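Local coordinates for protein ADP compounds hydrolase NudE (Escherichia coli, PDB 1VHZ) that hydrolyses ADP-linked compounds such as ADP-ribose, Ap3A, Ap2A and NADH with the help of magnesium, working as a homodimer of the Nudix family, at residues E50-V55 with Y91-R96; H61-R66 with E100-G105; L77-G82 with S173-V178; L112-M117 with S123-I128. One frame throughout, in Å; residues are numbered along the deposited sequence.

How the contacts relate
Contacts 1 to 3 join the mixed sheet of the Nudix fold to helices 90-102 and 169-184. Contact 4 is a strand pair within the sheet. Contacts 1 and 2 both use helix 90-102, and their centres lie about 12 Å apart. Contact 3 brings in helix 169-184, with its centre about 11 Å from that of contact 1. Contact 4 meets contact 1 where Met53 N lies 2.8 Å from Asn127 O, and contact 3 where Ser173 CB lies 3.7 Å from Leu115 CD2. Glu101 of contact 2 is a metal ligand by similarity, and its side chain is about 8 Å from that of Phe79 in contact 3. Bound ADP-ribose is about 14 Å from the side chain of Ser116.

Contact 1. Residues E50-V55 with Y91-R96; sequences EAVMIV and YEAANR
Ala94 sits against both Val52 and Ile54, two residues on the same face of strand 51-58. Its CB lies 3.8 Å from Ile54 CG1 and 4.0 Å from Val52 CG2. One helix position earlier, Ala93 CB meets the other methyl of Val52, with CG1 at 4.1 Å. The two branches of Val52 thus divide between neighbouring alanines. CG2 is anti to the backbone N and reaches Ala94, while CG1 stands between N and the carbonyl carbon (chi1 66°) and reaches Ala93. Ile54 uses its CG1 branch, and its CD1 runs on past the backbone near Ala94 O.

The strand segment and the helix segment cross at -59°, with their axes 8.3 Å apart at the closest point. With alanine methyls on this side, the helix can probably lie close to the strand. Around this first shell, the sheet and the helix are each held by polar bonds. Val52 shares backbone hydrogen bonds with Gly82. Arg96 makes salt bridges to Glu88 and Glu100, and Asn95 OD1 accepts from Ala106 N.

Residues 91-96 belong to the Nudix box, whose helix carries Glu97 and Glu101, metal ligands by similarity. The side chain of Ile54 is about 4 Å from that of Glu97. No hydrogen bond crosses between these two segments. The helix rests on the strand through buried apolar contacts, close to the glutamates that probably bind the metal.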
loop_
_atom_site.group_PDB
_atom_site.type_symbol
_atom_site.label_atom_id
_atom_site.label_comp_id
_atom_site.label_asym_id
_atom_site.label_seq_id
_atom_site.Cartn_x
_atom_site.Cartn_y
_atom_site.Cartn_z
ATOM N N GLU A 50 -12.017 8.614 -4.117
ATOM C CA GLU A 50 -11.577 7.444 -3.375
ATOM C C GLU A 50 -11.825 6.149 -4.134
ATOM O O GLU A 50 -12.559 6.091 -5.113
ATOM C CB GLU A 50 -12.190 7.376 -1.985
ATOM C CG GLU A 50 -11.961 8.641 -1.163
ATOM C CD GLU A 50 -12.577 8.584 0.219
ATOM O OE1 GLU A 50 -13.307 7.624 0.537
ATOM O OE2 GLU A 50 -12.317 9.510 1.018
ATOM N N ALA A 51 -11.126 5.115 -3.661
ATOM C CA ALA A 51 -11.214 3.790 -4.207
ATOM C C ALA A 51 -11.945 2.848 -3.259
ATOM O O ALA A 51 -12.122 3.114 -2.066
ATOM C CB ALA A 51 -9.812 3.233 -4.510
ATOM N N VAL A 52 -12.371 1.721 -3.828
ATOM C CA VAL A 52 -13.069 0.688 -3.088
ATOM C C VAL A 52 -12.506 -0.682 -3.483
ATOM O O VAL A 52 -12.084 -0.902 -4.621
ATOM C CB VAL A 52 -14.590 0.717 -3.313
ATOM C CG1 VAL A 52 -14.963 0.362 -4.743
ATOM C CG2 VAL A 52 -15.315 -0.237 -2.357
ATOM N N MET A 53 -12.345 -1.547 -2.506
ATOM C CA MET A 53 -11.845 -2.908 -2.763
ATOM C C MET A 53 -12.903 -3.837 -2.155
ATOM O O MET A 53 -13.354 -3.593 -1.035
ATOM C CB MET A 53 -10.453 -3.156 -2.216
ATOM C CG MET A 53 -10.185 -4.597 -1.771
ATOM S SD MET A 53 -8.478 -4.881 -1.200
ATOM C CE MET A 53 -8.120 -3.243 -0.576
ATOM N N ILE A 54 -13.341 -4.823 -2.916
ATOM C CA ILE A 54 -14.387 -5.718 -2.445
ATOM C C ILE A 54 -13.907 -7.144 -2.249
ATOM O O ILE A 54 -13.227 -7.727 -3.086
ATOM C CB ILE A 54 -15.578 -5.771 -3.433
ATOM C CG1 ILE A 54 -15.987 -4.369 -3.851
ATOM C CG2 ILE A 54 -16.759 -6.506 -2.810
ATOM C CD1 ILE A 54 -15.242 -3.845 -5.056
ATOM N N VAL A 55 -14.273 -7.687 -1.107
ATOM C CA VAL A 55 -13.947 -9.034 -0.711
ATOM C C VAL A 55 -15.240 -9.853 -0.600
ATOM O O VAL A 55 -15.885 -9.885 0.445
ATOM C CB VAL A 55 -13.196 -9.036 0.636
ATOM C CG1 VAL A 55 -12.846 -10.451 1.052
ATOM C CG2 VAL A 55 -11.907 -8.194 0.541
ATOM N N TYR A 91 -20.923 1.565 -0.245
ATOM C CA TYR A 91 -21.727 0.373 -0.495
ATOM C C TYR A 91 -22.150 0.326 -1.959
ATOM O O TYR A 91 -21.993 -0.681 -2.626
ATOM C CB TYR A 91 -22.961 0.362 0.427
ATOM C CG TYR A 91 -22.566 0.466 1.894
ATOM C CD1 TYR A 91 -22.130 -0.655 2.569
ATOM C CD2 TYR A 91 -22.579 1.681 2.571
ATOM C CE1 TYR A 91 -21.769 -0.610 3.896
ATOM C CE2 TYR A 91 -22.207 1.748 3.894
ATOM C CZ TYR A 91 -21.810 0.606 4.557
ATOM O OH TYR A 91 -21.397 0.657 5.867
ATOM N N GLU A 92 -22.551 1.476 -2.484
ATOM C CA GLU A 92 -23.006 1.603 -3.856
ATOM C C GLU A 92 -21.880 1.332 -4.831
ATOM O O GLU A 92 -22.045 0.607 -5.815
ATOM C CB GLU A 92 -23.618 3.004 -4.068
ATOM C CG GLU A 92 -25.014 3.172 -3.472
ATOM C CD GLU A 92 -25.428 4.622 -3.262
ATOM O OE1 GLU A 92 -24.618 5.564 -3.422
ATOM O OE2 GLU A 92 -26.599 4.870 -2.897
ATOM N N ALA A 93 -20.707 1.919 -4.578
ATOM C CA ALA A 93 -19.572 1.681 -5.478
ATOM C C ALA A 93 -19.191 0.203 -5.419
ATOM O O ALA A 93 -18.935 -0.409 -6.458
ATOM C CB ALA A 93 -18.396 2.560 -5.106
ATOM N N ALA A 94 -19.188 -0.365 -4.203
ATOM C CA ALA A 94 -18.810 -1.762 -4.059
ATOM C C ALA A 94 -19.757 -2.665 -4.857
ATOM O O ALA A 94 -19.308 -3.528 -5.604
ATOM C CB ALA A 94 -18.789 -2.177 -2.591
ATOM N N ASN A 95 -21.058 -2.461 -4.682
ATOM C CA ASN A 95 -22.065 -3.265 -5.382
ATOM C C ASN A 95 -21.906 -3.147 -6.895
ATOM O O ASN A 95 -21.887 -4.154 -7.595
ATOM C CB ASN A 95 -23.460 -2.859 -4.902
ATOM C CG ASN A 95 -24.487 -3.965 -4.949
ATOM O OD1 ASN A 95 -24.182 -5.152 -4.903
ATOM N ND2 ASN A 95 -25.765 -3.597 -5.052
ATOM N N ARG A 96 -21.746 -1.933 -7.406
ATOM C CA ARG A 96 -21.569 -1.689 -8.825
ATOM C C ARG A 96 -20.297 -2.363 -9.339
ATOM O O ARG A 96 -20.339 -3.035 -10.377
ATOM C CB ARG A 96 -21.538 -0.183 -9.127
ATOM C CG ARG A 96 -21.248 0.163 -10.589
ATOM C CD ARG A 96 -21.202 1.676 -10.816
ATOM N NE ARG A 96 -20.241 2.332 -9.927
ATOM C CZ ARG A 96 -18.922 2.133 -9.953
ATOM N NH1 ARG A 96 -18.356 1.296 -10.828
ATOM N NH2 ARG A 96 -18.139 2.765 -9.078
#

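Contact 2. Residues H61-R66 with E100-G105; sequences HLILIR and EEVGFG
Ile65 meets both Val102 and Glu101 at the end of the Nudix-box helix. Its CG2 methyl lies 3.7 Å from Val102 CG2. Its other branch turns to the acidic neighbour: CD1 is 3.5 Å from Glu101 OE1, and the two side chains cross at about a right angle. The first torsion explains this split. CG1 of Ile65 stands between the backbone N and the carbonyl carbon (chi1 51°), which sends CD1 toward the carboxylate and leaves CG2 for the valine.

Val102 receives a second, looser contact from Ile63, whose CG2 is 4.4 Å from the same CG2 methyl. Ile65 offers the carboxylate of Glu101 a methyl and no hydrogen bond. Glu101 OE1 is hydrogen-bonded to Ser80 OG, and its OE2 lies close to Glu97 OE2. Both glutamates bind a divalent metal by similarity, so this pair of acids probably faces the cation site.

Gly103, with positive phi, has left helical geometry, and strand 104-116 begins just beyond. Strand 61-69, which carries Ile63 and Ile65, lies in the mixed sheet. Ile65 pairs by backbone with Gly78 of strand 74-78, Ile63 with Pro56 of strand 51-58, and Leu64 with Val150 of strand 149-153.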
loop_
_atom_site.group_PDB
_atom_site.type_symbol
_atom_site.label_atom_id
_atom_site.label_comp_id
_atom_site.label_asym_id
_atom_site.label_seq_id
_atom_site.Cartn_x
_atom_site.Cartn_y
_atom_site.Cartn_z
ATOM N N HIS A 61 -15.972 -19.575 0.646
ATOM C CA HIS A 61 -14.843 -19.301 -0.198
ATOM C C HIS A 61 -14.778 -17.781 -0.467
ATOM O O HIS A 61 -15.763 -17.064 -0.440
ATOM C CB HIS A 61 -14.891 -19.999 -1.568
ATOM C CG HIS A 61 -14.622 -21.476 -1.523
ATOM N ND1 HIS A 61 -15.483 -22.371 -0.913
ATOM C CD2 HIS A 61 -13.596 -22.222 -2.007
ATOM C CE1 HIS A 61 -14.987 -23.592 -1.007
ATOM N NE2 HIS A 61 -13.852 -23.530 -1.685
ATOM N N LEU A 62 -13.557 -17.325 -0.650
ATOM C CA LEU A 62 -13.295 -15.951 -1.055
ATOM C C LEU A 62 -13.414 -15.987 -2.597
ATOM O O LEU A 62 -13.167 -17.069 -3.155
ATOM C CB LEU A 62 -11.842 -15.611 -0.757
ATOM C CG LEU A 62 -11.448 -14.711 0.382
ATOM C CD1 LEU A 62 -12.511 -14.547 1.436
ATOM C CD2 LEU A 62 -10.131 -15.173 0.993
ATOM N N ILE A 63 -13.794 -14.915 -3.228
ATOM C CA ILE A 63 -13.830 -14.861 -4.681
ATOM C C ILE A 63 -12.690 -13.889 -5.082
ATOM O O ILE A 63 -12.806 -12.709 -4.764
ATOM C CB ILE A 63 -15.104 -14.322 -5.336
ATOM C CG1 ILE A 63 -16.355 -15.105 -4.946
ATOM C CG2 ILE A 63 -14.914 -14.359 -6.858
ATOM C CD1 ILE A 63 -16.288 -16.585 -5.246
ATOM N N LEU A 64 -11.638 -14.401 -5.686
ATOM C CA LEU A 64 -10.513 -13.551 -6.087
ATOM C C LEU A 64 -10.566 -13.394 -7.605
ATOM O O LEU A 64 -11.254 -14.194 -8.235
ATOM C CB LEU A 64 -9.180 -14.237 -5.796
ATOM C CG LEU A 64 -8.746 -14.551 -4.371
ATOM C CD1 LEU A 64 -8.595 -13.287 -3.548
ATOM C CD2 LEU A 64 -9.675 -15.523 -3.676
ATOM N N ILE A 65 -9.825 -12.431 -8.148
ATOM C CA ILE A 65 -9.763 -12.263 -9.580
ATOM C C ILE A 65 -8.303 -12.142 -10.047
ATOM O O ILE A 65 -7.425 -11.813 -9.263
ATOM C CB ILE A 65 -10.544 -11.050 -10.111
ATOM C CG1 ILE A 65 -10.143 -9.795 -9.325
ATOM C CG2 ILE A 65 -12.051 -11.271 -10.026
ATOM C CD1 ILE A 65 -10.413 -8.508 -10.047
ATOM N N ARG A 66 -8.062 -12.461 -11.316
ATOM C CA ARG A 66 -6.748 -12.347 -11.930
ATOM C C ARG A 66 -6.836 -11.126 -12.853
ATOM O O ARG A 66 -7.797 -10.996 -13.605
ATOM C CB ARG A 66 -6.321 -13.619 -12.643
ATOM C CG ARG A 66 -6.195 -14.811 -11.696
ATOM C CD ARG A 66 -5.752 -16.083 -12.418
ATOM N NE ARG A 66 -5.592 -17.173 -11.455
ATOM C CZ ARG A 66 -4.605 -17.359 -10.597
ATOM N NH1 ARG A 66 -4.641 -18.414 -9.770
ATOM N NH2 ARG A 66 -3.564 -16.521 -10.529
ATOM N N GLU A 100 -19.980 -5.333 -12.212
ATOM C CA GLU A 100 -19.168 -5.111 -13.382
ATOM C C GLU A 100 -18.017 -6.111 -13.509
ATOM O O GLU A 100 -17.696 -6.571 -14.603
ATOM C CB GLU A 100 -18.524 -3.710 -13.367
ATOM C CG GLU A 100 -19.456 -2.545 -13.632
ATOM C CD GLU A 100 -18.830 -1.190 -13.403
ATOM O OE1 GLU A 100 -19.586 -0.197 -13.340
ATOM O OE2 GLU A 100 -17.582 -1.076 -13.254
ATOM N N GLU A 101 -17.384 -6.474 -12.391
ATOM C CA GLU A 101 -16.218 -7.350 -12.521
ATOM C C GLU A 101 -16.450 -8.826 -12.380
ATOM O O GLU A 101 -15.805 -9.630 -13.062
ATOM C CB GLU A 101 -15.158 -6.888 -11.494
ATOM C CG GLU A 101 -14.695 -5.455 -11.788
ATOM C CD GLU A 101 -13.447 -5.077 -11.019
ATOM O OE1 GLU A 101 -12.816 -5.950 -10.390
ATOM O OE2 GLU A 101 -13.081 -3.883 -11.047
ATOM N N VAL A 102 -17.423 -9.203 -11.575
ATOM C CA VAL A 102 -17.651 -10.628 -11.310
ATOM C C VAL A 102 -19.029 -11.116 -11.599
ATOM O O VAL A 102 -19.314 -12.306 -11.421
ATOM C CB VAL A 102 -17.156 -10.769 -9.847
ATOM C CG1 VAL A 102 -18.049 -11.485 -8.902
ATOM C CG2 VAL A 102 -15.735 -11.340 -9.894
ATOM N N GLY A 103 -19.955 -10.268 -12.056
ATOM C CA GLY A 103 -21.293 -10.702 -12.374
ATOM C C GLY A 103 -22.214 -10.967 -11.208
ATOM O O GLY A 103 -23.263 -11.598 -11.383
ATOM N N PHE A 104 -21.947 -10.425 -10.024
ATOM C CA PHE A 104 -22.825 -10.613 -8.885
ATOM C C PHE A 104 -23.023 -9.247 -8.179
ATOM O O PHE A 104 -22.174 -8.384 -8.245
ATOM C CB PHE A 104 -22.260 -11.514 -7.811
ATOM C CG PHE A 104 -22.091 -12.974 -8.028
ATOM C CD1 PHE A 104 -23.172 -13.840 -8.032
ATOM C CD2 PHE A 104 -20.814 -13.518 -8.169
ATOM C CE1 PHE A 104 -23.010 -15.199 -8.199
ATOM C CE2 PHE A 104 -20.641 -14.882 -8.335
ATOM C CZ PHE A 104 -21.738 -15.723 -8.354
ATOM N N GLY A 105 -24.154 -9.147 -7.509
ATOM C CA GLY A 105 -24.457 -7.986 -6.659
ATOM C C GLY A 105 -24.413 -8.611 -5.254
ATOM O O GLY A 105 -24.310 -9.853 -5.193
#

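Contact 3. Residues L77-G82 with S173-V178; sequences LGFSKG and SALFLV
Phe79 lies at the break between strands 74-78 and 80-83, and it meets the helix at Ala174 and Leu175. The backbones stay well apart: the closest CA atoms, those of Phe79 and Ala174, are 8.5 Å from each other. Residues 173-178 are regular helix, with Leu177 N bonded to Ser173 O and Val178 N to Ala174 O.

The phenylalanine side chain spans the distance. Its CG is anti to the carbonyl carbon (chi1 -55°), and the ring extends to the helix from there. CD1 and CE1 of Phe79 both approach Ala174 CB, which is 4.0 Å from CE1 and meets the ring obliquely. Phe79 CE1 is also 4.1 Å from Leu175 N. Farther along the ring, Phe79 CZ lies 4.4 Å from Leu175 CD1.

The carbonyl of Phe79 has a separate role. Lys81 folds back along its own segment, and its NZ donates to Phe79 O at 2.8 Å, in the carbonyl plane on a lone pair. The same NZ donates to Asn171 OD1, which lies outside both segments near the start of helix 169-184. The ammonium group therefore links the loop carbonyl to that helix.

Met53, Val55 and Leu64 also touch the side chain of Phe79, so it sits between the sheet and the helix. The same helix turn also faces the second subunit: Ser173 OG is hydrogen-bonded to Ser173 OG of that chain. Between the two segments themselves the contact is apolar and buried, with one ring packed between sheet and helix.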
loop_
_atom_site.group_PDB
_atom_site.type_symbol
_atom_site.label_atom_id
_atom_site.label_comp_id
_atom_site.label_asym_id
_atom_site.label_seq_id
_atom_site.Cartn_x
_atom_site.Cartn_y
_atom_site.Cartn_z
ATOM N N LEU A 77 -3.144 -11.665 -8.565
ATOM C CA LEU A 77 -4.201 -12.486 -8.011
ATOM C C LEU A 77 -4.691 -11.671 -6.791
ATOM O O LEU A 77 -3.830 -11.284 -5.976
ATOM C CB LEU A 77 -3.728 -13.839 -7.506
ATOM C CG LEU A 77 -4.758 -14.639 -6.684
ATOM C CD1 LEU A 77 -5.981 -14.976 -7.527
ATOM C CD2 LEU A 77 -4.143 -15.920 -6.123
ATOM N N GLY A 78 -5.962 -11.327 -6.727
ATOM C CA GLY A 78 -6.383 -10.529 -5.576
ATOM C C GLY A 78 -7.850 -10.155 -5.588
ATOM O O GLY A 78 -8.669 -10.768 -6.255
ATOM N N PHE A 79 -8.163 -9.143 -4.794
ATOM C CA PHE A 79 -9.518 -8.660 -4.642
ATOM C C PHE A 79 -9.855 -7.591 -5.676
ATOM O O PHE A 79 -9.012 -6.810 -6.107
ATOM C CB PHE A 79 -9.735 -8.122 -3.223
ATOM C CG PHE A 79 -9.390 -9.143 -2.166
ATOM C CD1 PHE A 79 -8.349 -8.926 -1.283
ATOM C CD2 PHE A 79 -10.105 -10.335 -2.084
ATOM C CE1 PHE A 79 -8.039 -9.870 -0.310
ATOM C CE2 PHE A 79 -9.797 -11.278 -1.124
ATOM C CZ PHE A 79 -8.764 -11.050 -0.227
ATOM N N SER A 80 -11.101 -7.622 -6.086
ATOM C CA SER A 80 -11.651 -6.668 -7.060
ATOM C C SER A 80 -11.552 -5.273 -6.492
ATOM O O SER A 80 -11.761 -5.019 -5.294
ATOM C CB SER A 80 -13.075 -7.170 -7.376
ATOM O OG SER A 80 -13.940 -6.084 -7.618
ATOM N N LYS A 81 -11.114 -4.308 -7.276
ATOM C CA LYS A 81 -10.902 -2.935 -6.874
ATOM C C LYS A 81 -11.407 -1.975 -7.949
ATOM O O LYS A 81 -11.308 -2.287 -9.142
ATOM C CB LYS A 81 -9.362 -2.671 -6.773
ATOM C CG LYS A 81 -8.663 -3.443 -5.691
ATOM C CD LYS A 81 -7.156 -3.456 -5.736
ATOM C CE LYS A 81 -6.565 -4.523 -4.817
ATOM N NZ LYS A 81 -6.444 -5.888 -5.431
ATOM N N GLY A 82 -11.819 -0.791 -7.533
ATOM C CA GLY A 82 -12.282 0.229 -8.474
ATOM C C GLY A 82 -12.391 1.576 -7.757
ATOM O O GLY A 82 -12.067 1.727 -6.584
ATOM N N SER A 173 -3.319 -6.325 3.570
ATOM C CA SER A 173 -4.046 -5.624 4.619
ATOM C C SER A 173 -5.498 -6.121 4.672
ATOM O O SER A 173 -6.001 -6.441 5.739
ATOM C CB SER A 173 -4.127 -4.109 4.296
ATOM O OG SER A 173 -2.866 -3.518 4.457
ATOM N N ALA A 174 -6.140 -6.186 3.500
ATOM C CA ALA A 174 -7.514 -6.633 3.409
ATOM C C ALA A 174 -7.687 -8.054 3.944
ATOM O O ALA A 174 -8.634 -8.336 4.673
ATOM C CB ALA A 174 -8.026 -6.573 1.965
ATOM N N LEU A 175 -6.809 -8.956 3.518
ATOM C CA LEU A 175 -6.858 -10.346 3.928
ATOM C C LEU A 175 -6.882 -10.485 5.448
ATOM O O LEU A 175 -7.763 -11.123 6.001
ATOM C CB LEU A 175 -5.625 -11.075 3.365
ATOM C CG LEU A 175 -5.585 -12.568 3.654
ATOM C CD1 LEU A 175 -6.665 -13.295 2.858
ATOM C CD2 LEU A 175 -4.199 -13.139 3.399
ATOM N N PHE A 176 -5.941 -9.843 6.131
ATOM C CA PHE A 176 -5.852 -9.867 7.584
ATOM C C PHE A 176 -7.034 -9.147 8.239
ATOM O O PHE A 176 -7.485 -9.583 9.299
ATOM C CB PHE A 176 -4.536 -9.208 8.039
ATOM C CG PHE A 176 -3.313 -10.082 8.008
ATOM C CD1 PHE A 176 -2.308 -9.865 7.090
ATOM C CD2 PHE A 176 -3.155 -11.118 8.929
ATOM C CE1 PHE A 176 -1.151 -10.637 7.084
ATOM C CE2 PHE A 176 -2.013 -11.906 8.915
ATOM C CZ PHE A 176 -1.004 -11.668 7.993
ATOM N N LEU A 177 -7.544 -8.062 7.669
ATOM C CA LEU A 177 -8.679 -7.353 8.263
ATOM C C LEU A 177 -9.955 -8.184 8.186
ATOM O O LEU A 177 -10.732 -8.236 9.138
ATOM C CB LEU A 177 -8.879 -5.974 7.622
ATOM C CG LEU A 177 -7.790 -4.942 7.994
ATOM C CD1 LEU A 177 -7.764 -3.811 6.980
ATOM C CD2 LEU A 177 -7.971 -4.421 9.413
ATOM N N VAL A 178 -10.164 -8.888 7.076
ATOM C CA VAL A 178 -11.345 -9.737 6.921
ATOM C C VAL A 178 -11.287 -10.927 7.863
ATOM O O VAL A 178 -12.262 -11.346 8.498
ATOM C CB VAL A 178 -11.467 -10.175 5.452
ATOM C CG1 VAL A 178 -12.539 -11.255 5.315
ATOM C CG2 VAL A 178 -11.808 -8.960 4.579
#

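Contact 4. Residues L112-M117 with S123-I128; sequences LKKLSM and SSKMNI
Leu115 and Met126 are bonded in both directions by their backbones. Leu115 N donates to Met126 O at 2.7 Å, and Met126 N to Leu115 O at 2.6 Å. At the other end of the pairing, toward Leu112 and Ile128, Ile128 N donates to Lys113 O at 2.8 Å and Leu112 N to Ile128 O at 2.9 Å. Lys114 and Asn127, between the Lys113-Ile128 and Leu115-Met126 pairs, form a non-hydrogen-bonded pair, and Lys114 CA lies close to Met126 O. Where the strands part, water 1 accepts from Met117 N and lies within bonding distance of Ser124 O, bridging the two.

These bonds make an antiparallel beta hairpin of strands 104-116 and 125-136, with segment axes at 159°. Strand 125-136 also runs parallel to strand 51-58, which joins the hairpin to the mixed Nudix sheet. The connecting loop holds Ser120, which binds substrate.

Apolar contacts gather on the face of Leu115, Met126 and Ile128. Ile128 holds CG1 anti to its carbonyl carbon (chi1 -61°), and its CD1 ends 3.7 Å from Leu115 CD2. Met117 approaches Met126 in one of its two modelled conformers, so that contact is doubtful. Helix 169-184 lies over this face, with Arg170 touching Met126.

On the face of Lys114 and Asn127 the two side chains lie side by side and point the same way. Lys114 CE is 3.4 Å from Asn127 OD1, while Asn127 ND2 donates to Ala51 O and Glu50 OE1. Lys114 CG also touches Lys125 CB. At the dimer interface, Lys113 NZ donates to Leu161 O of the second subunit.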
loop_
_atom_site.group_PDB
_atom_site.type_symbol
_atom_site.label_atom_id
_atom_site.label_comp_id
_atom_site.label_asym_id
_atom_site.label_seq_id
_atom_site.Cartn_x
_atom_site.Cartn_y
_atom_site.Cartn_z
ATOM N N LEU A 112 -15.424 -2.203 6.294
ATOM C CA LEU A 112 -14.493 -2.608 7.333
ATOM C C LEU A 112 -13.381 -1.665 7.674
ATOM O O LEU A 112 -12.933 -1.582 8.817
ATOM C CB LEU A 112 -13.845 -3.899 6.759
ATOM C CG LEU A 112 -13.547 -5.053 7.683
ATOM C CD1 LEU A 112 -14.723 -5.370 8.589
ATOM C CD2 LEU A 112 -13.176 -6.294 6.850
ATOM N N LYS A 113 -12.837 -0.976 6.658
ATOM C CA LYS A 113 -11.705 -0.105 6.963
ATOM C C LYS A 113 -11.416 0.818 5.789
ATOM O O LYS A 113 -11.681 0.469 4.626
ATOM C CB LYS A 113 -10.462 -1.002 7.184
ATOM C CG LYS A 113 -9.342 -0.374 8.039
ATOM C CD LYS A 113 -9.718 -0.512 9.501
ATOM C CE LYS A 113 -9.001 0.438 10.424
ATOM N NZ LYS A 113 -9.401 0.145 11.845
ATOM N N LYS A 114 -10.803 1.941 6.151
ATOM C CA LYS A 114 -10.389 2.906 5.125
ATOM C C LYS A 114 -8.878 3.056 5.240
ATOM O O LYS A 114 -8.339 3.331 6.313
ATOM C CB LYS A 114 -11.106 4.232 5.278
ATOM C CG LYS A 114 -10.594 5.317 4.336
ATOM C CD LYS A 114 -11.201 6.652 4.760
ATOM C CE LYS A 114 -12.370 7.032 3.897
ATOM N NZ LYS A 114 -13.192 8.116 4.501
ATOM N N LEU A 115 -8.162 2.918 4.130
ATOM C CA LEU A 115 -6.704 3.013 4.225
ATOM C C LEU A 115 -6.098 4.008 3.247
ATOM O O LEU A 115 -6.579 4.132 2.136
ATOM C CB LEU A 115 -6.124 1.639 3.872
ATOM C CG LEU A 115 -5.671 0.644 4.899
ATOM C CD1 LEU A 115 -6.306 0.760 6.269
ATOM C CD2 LEU A 115 -5.853 -0.783 4.360
ATOM N N SER A 116 -4.997 4.612 3.676
ATOM C CA SER A 116 -4.229 5.495 2.794
ATOM C C SER A 116 -3.096 4.641 2.206
ATOM O O SER A 116 -2.888 3.509 2.696
ATOM C CB SER A 116 -3.617 6.608 3.662
ATOM O OG SER A 116 -2.479 6.081 4.323
ATOM N N MET A 117 -2.444 5.053 1.137
ATOM C CA MET A 117 -1.336 4.294 0.554
ATOM C C MET A 117 -0.202 5.265 0.189
ATOM O O MET A 117 -0.346 6.137 -0.656
ATOM C CB MET A 117 -1.736 3.512 -0.682
ATOM C CG MET A 117 -2.980 2.663 -0.697
ATOM S SD MET A 117 -4.468 3.553 -1.187
ATOM C CE MET A 117 -4.918 2.718 -2.705
ATOM N N SER A 123 -2.423 11.031 -2.095
ATOM C CA SER A 123 -3.422 11.266 -1.056
ATOM C C SER A 123 -4.619 10.330 -1.189
ATOM O O SER A 123 -5.622 10.499 -0.475
ATOM C CB SER A 123 -3.911 12.722 -1.160
ATOM O OG SER A 123 -4.487 12.915 -2.451
ATOM N N SER A 124 -4.551 9.331 -2.049
ATOM C CA SER A 124 -5.666 8.419 -2.254
ATOM C C SER A 124 -5.997 7.494 -1.093
ATOM O O SER A 124 -5.129 6.990 -0.403
ATOM C CB SER A 124 -5.410 7.555 -3.509
ATOM O OG SER A 124 -6.674 7.232 -4.079
ATOM N N LYS A 125 -7.279 7.211 -0.904
ATOM C CA LYS A 125 -7.782 6.343 0.126
ATOM C C LYS A 125 -8.450 5.111 -0.519
ATOM O O LYS A 125 -9.121 5.243 -1.539
ATOM C CB LYS A 125 -8.871 6.960 1.004
ATOM C CG LYS A 125 -8.657 8.359 1.501
ATOM C CD LYS A 125 -7.607 8.428 2.593
ATOM C CE LYS A 125 -7.517 9.865 3.124
ATOM N NZ LYS A 125 -6.120 10.154 3.547
ATOM N N MET A 126 -8.356 4.017 0.220
ATOM C CA MET A 126 -8.953 2.761 -0.225
ATOM C C MET A 126 -9.940 2.251 0.813
ATOM O O MET A 126 -9.607 2.058 1.986
ATOM C CB MET A 126 -7.840 1.774 -0.529
ATOM C CG MET A 126 -8.276 0.323 -0.709
ATOM S SD MET A 126 -9.298 0.115 -2.166
ATOM C CE MET A 126 -8.060 0.075 -3.458
ATOM N N ASN A 127 -11.183 2.038 0.405
ATOM C CA ASN A 127 -12.203 1.541 1.322
ATOM C C ASN A 127 -12.375 0.038 1.112
ATOM O O ASN A 127 -12.629 -0.387 -0.022
ATOM C CB ASN A 127 -13.543 2.267 1.123
ATOM C CG ASN A 127 -13.421 3.769 1.355
ATOM O OD1 ASN A 127 -13.572 4.243 2.468
ATOM N ND2 ASN A 127 -13.115 4.526 0.299
ATOM N N ILE A 128 -12.204 -0.731 2.184
ATOM C CA ILE A 128 -12.350 -2.182 2.117
ATOM C C ILE A 128 -13.747 -2.619 2.496
ATOM O O ILE A 128 -14.272 -2.322 3.581
ATOM C CB ILE A 128 -11.309 -2.875 3.035
ATOM C CG1 ILE A 128 -9.900 -2.508 2.539
ATOM C CG2 ILE A 128 -11.505 -4.379 3.024
ATOM C CD1 ILE A 128 -8.805 -2.815 3.548
HETATM O O HOH W 1 -2.612 7.836 0.449
#